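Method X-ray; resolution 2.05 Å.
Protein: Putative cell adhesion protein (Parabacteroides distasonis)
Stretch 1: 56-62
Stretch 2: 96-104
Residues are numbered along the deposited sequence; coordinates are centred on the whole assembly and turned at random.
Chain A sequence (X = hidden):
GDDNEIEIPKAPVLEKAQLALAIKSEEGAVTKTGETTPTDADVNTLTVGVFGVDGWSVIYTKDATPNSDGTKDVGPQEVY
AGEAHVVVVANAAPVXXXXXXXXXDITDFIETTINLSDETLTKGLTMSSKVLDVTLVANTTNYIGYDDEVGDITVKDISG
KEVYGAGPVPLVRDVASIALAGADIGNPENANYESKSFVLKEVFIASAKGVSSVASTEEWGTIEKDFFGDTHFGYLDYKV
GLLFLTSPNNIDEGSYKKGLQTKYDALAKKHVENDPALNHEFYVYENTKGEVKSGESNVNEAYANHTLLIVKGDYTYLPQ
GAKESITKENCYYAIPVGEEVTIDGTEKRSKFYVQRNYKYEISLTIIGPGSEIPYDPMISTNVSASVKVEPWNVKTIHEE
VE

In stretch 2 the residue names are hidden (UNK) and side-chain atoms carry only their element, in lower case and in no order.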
# COMPACT_ATOMS: atom_id res chain seq x y z
N TRP A 56 6.33 15.26 27.73
CA TRP A 56 6.06 13.91 28.24
C TRP A 56 5.48 13.05 27.11
O TRP A 56 4.94 13.57 26.12
CB TRP A 56 5.12 13.92 29.45
CG TRP A 56 3.72 14.53 29.24
CD1 TRP A 56 3.33 15.81 29.53
CD2 TRP A 56 2.54 13.87 28.74
NE1 TRP A 56 2.00 15.99 29.24
CE2 TRP A 56 1.48 14.81 28.77
CE3 TRP A 56 2.27 12.58 28.28
CZ2 TRP A 56 0.20 14.51 28.34
CZ3 TRP A 56 0.98 12.27 27.86
CH2 TRP A 56 -0.04 13.24 27.89
N SER A 57 5.62 11.73 27.23
CA SER A 57 4.98 10.83 26.30
C SER A 57 4.50 9.56 26.98
O SER A 57 5.11 9.12 27.97
CB SER A 57 5.93 10.51 25.16
OG SER A 57 7.10 9.79 25.58
N VAL A 58 3.40 9.02 26.47
CA VAL A 58 2.91 7.71 26.86
C VAL A 58 2.51 6.97 25.60
O VAL A 58 1.66 7.46 24.83
CB VAL A 58 1.70 7.80 27.80
CG1 VAL A 58 1.30 6.43 28.28
CG2 VAL A 58 2.03 8.67 29.02
N ILE A 59 3.13 5.82 25.38
CA ILE A 59 2.81 4.96 24.22
C ILE A 59 2.51 3.56 24.69
O ILE A 59 3.23 3.03 25.53
CB ILE A 59 3.98 4.86 23.22
CG1 ILE A 59 4.42 6.26 22.75
CG2 ILE A 59 3.58 3.94 22.00
CD1 ILE A 59 5.76 6.69 23.17
N TYR A 60 1.45 2.96 24.16
CA TYR A 60 1.03 1.63 24.57
C TYR A 60 0.33 0.90 23.46
O TYR A 60 -0.21 1.51 22.53
CB TYR A 60 0.10 1.69 25.78
CG TYR A 60 -1.11 2.56 25.57
CD1 TYR A 60 -1.01 3.94 25.69
CD2 TYR A 60 -2.36 2.02 25.28
CE1 TYR A 60 -2.13 4.77 25.52
CE2 TYR A 60 -3.48 2.85 25.10
CZ TYR A 60 -3.33 4.23 25.21
OH TYR A 60 -4.39 5.08 25.05
N THR A 61 0.29 -0.42 23.59
CA THR A 61 -0.39 -1.30 22.62
C THR A 61 -1.31 -2.26 23.36
O THR A 61 -0.90 -2.88 24.35
CB THR A 61 0.59 -2.10 21.73
OG1 THR A 61 1.38 -1.21 20.95
CG2 THR A 61 -0.19 -3.04 20.72
N LYS A 62 -2.53 -2.38 22.89
CA LYS A 62 -3.54 -3.26 23.45
C LYS A 62 -4.31 -3.91 22.32
O LYS A 62 -4.31 -3.46 21.16
CB LYS A 62 -4.53 -2.51 24.35
CG LYS A 62 -3.84 -1.81 25.54
CD LYS A 62 -4.77 -1.14 26.52
CE LYS A 62 -3.99 -0.80 27.82
NZ LYS A 62 -4.63 0.32 28.55
N UNK A 96 7.64 -3.49 15.54
CA UNK A 96 7.23 -2.08 15.31
C UNK A 96 6.57 -1.51 16.59
O UNK A 96 6.73 -0.34 16.91
c UNK A 96 8.33 -1.95 12.41
c UNK A 96 6.29 -1.94 14.09
c UNK A 96 6.91 -2.54 12.82
c UNK A 96 5.83 -0.44 13.85
N UNK A 97 5.83 -2.33 17.32
CA UNK A 97 5.20 -1.88 18.56
C UNK A 97 6.24 -1.35 19.54
O UNK A 97 6.02 -0.34 20.17
n UNK A 97 1.88 -5.54 18.27
o UNK A 97 2.74 -4.98 20.25
c UNK A 97 4.39 -3.00 19.22
c UNK A 97 2.56 -4.74 19.07
c UNK A 97 3.18 -3.49 18.43
N UNK A 98 7.40 -2.00 19.60
CA UNK A 98 8.46 -1.59 20.48
C UNK A 98 9.16 -0.35 19.97
O UNK A 98 9.45 0.58 20.75
c UNK A 98 10.61 -2.25 21.58
o UNK A 98 8.82 -3.82 21.27
c UNK A 98 9.48 -2.71 20.66
N UNK A 99 9.40 -0.31 18.67
CA UNK A 99 9.97 0.90 18.07
C UNK A 99 9.09 2.12 18.35
O UNK A 99 9.58 3.17 18.73
o UNK A 99 10.79 0.18 13.90
c UNK A 99 10.16 0.71 16.56
c UNK A 99 11.28 -0.27 16.21
c UNK A 99 11.50 -0.43 14.71
o UNK A 99 12.41 -1.18 14.32
N UNK A 100 7.78 1.95 18.18
CA UNK A 100 6.86 3.02 18.45
C UNK A 100 6.92 3.39 19.95
O UNK A 100 6.88 4.57 20.30
c UNK A 100 5.12 2.53 16.49
c UNK A 100 5.27 3.86 15.69
c UNK A 100 5.43 2.64 18.00
c UNK A 100 3.69 1.92 16.30
N UNK A 101 7.06 2.40 20.84
CA UNK A 101 7.05 2.66 22.27
C UNK A 101 8.34 3.42 22.69
O UNK A 101 8.37 4.04 23.75
c UNK A 101 6.89 1.38 23.05
N UNK A 102 9.38 3.39 21.85
CA UNK A 102 10.59 4.15 22.15
C UNK A 102 10.59 5.56 21.58
O UNK A 102 11.48 6.32 21.91
c UNK A 102 13.04 1.17 21.50
n UNK A 102 14.83 -0.60 21.52
c UNK A 102 13.81 0.16 22.36
c UNK A 102 11.82 3.39 21.64
c UNK A 102 12.11 2.07 22.34
N UNK A 103 9.60 5.94 20.77
CA UNK A 103 9.46 7.33 20.32
C UNK A 103 9.45 8.35 21.47
O UNK A 103 8.77 8.16 22.49
c UNK A 103 8.18 7.52 19.48
N UNK A 104 10.14 9.46 21.25
CA UNK A 104 10.19 10.52 22.24
C UNK A 104 9.40 11.76 21.85
O UNK A 104 9.33 12.72 22.60
c UNK A 104 11.71 9.46 24.58
c UNK A 104 12.47 8.37 25.34
c UNK A 104 11.65 10.89 22.52
n UNK A 104 11.54 7.55 26.14
c UNK A 104 12.39 9.80 23.25
O HOH W 1 3.70 -0.34 21.90

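Position 96 carries four side-chain carbons, forked at the first, with one arm two carbons long. This is isoleucine, Ile96. It is buried, but its side chain stays out of reach of the first stretch, so its apolar bulk serves packing elsewhere.

Position 97 has three carbons in a row, the third bearing one oxygen and one nitrogen, a terminal amide. Its CB points toward the strand, and the amide oxygen of position 97 lies 3.5 Å from Thr61 CG2, a van der Waals contact. This is glutamine, Gln97. A long polar chain suits this partly exposed edge, where it can cover a methyl while its NE2 is hydrogen-bonded elsewhere in the structure.

At position 98 one carbon carries an oxygen and a second carbon, the pattern of threonine, Thr98. It points away from the strand and is exposed, a setting that a small hydroxyl side chain tolerates well.

Position 99 shows three carbons ending in two oxygens, a carboxylate one methylene longer than aspartate: Glu99. It does not reach the strand, and its partial exposure suits a charged group.

Position 100 has four carbons forked at the second. Its CB points sideways, and the backbone O of position 100 lies 3.7 Å from Ile59 CD1. The fork identifies leucine, Leu100, and the residue is buried, as fits an apolar side chain.

Position 101 has a single side-chain carbon. Here the backbones come close, with Ile59 CA 5.2 Å from the CA of position 101. Ile59 CG2 lies 3.7 Å from that CA and 4.3 Å from the CB of position 101. One carbon means alanine, Ala101; a methyl fits beside so close an approach of the backbones.

Position 102 has four carbons in a row ending in nitrogen: lysine, Lys102, pointing away from the strand and exposed, as its charge favours.

Position 103 again has one carbon. Ile59 CD1 lies 4.5 Å from the CB of position 103 and 3.4 Å from its backbone O. This is Ala103; a small apolar side chain suits this buried spot.

Position 104 repeats the four-carbon chain ending in nitrogen: Lys104. Its CA-to-CB bond points away and the residue is exposed, a setting that suits a charged ammonium group.

The strand and helix run nearly antiparallel, at 164°. Ser57, Ile59 and Thr61 point toward the second stretch, while the residues between them point away. Ile59 is the centre, with the most surface covered by the other stretch, and packs against both alanines. No direct hydrogen bond crosses the interface, but one water bridges it, its O 2.7 Å from Thr61 OG1 and donating to Gln97 O at 2.9 Å. Apolar packing thus closes the middle, and solvent links the Thr61 end.

Stretch 2 (96-104) IQTELAKAK
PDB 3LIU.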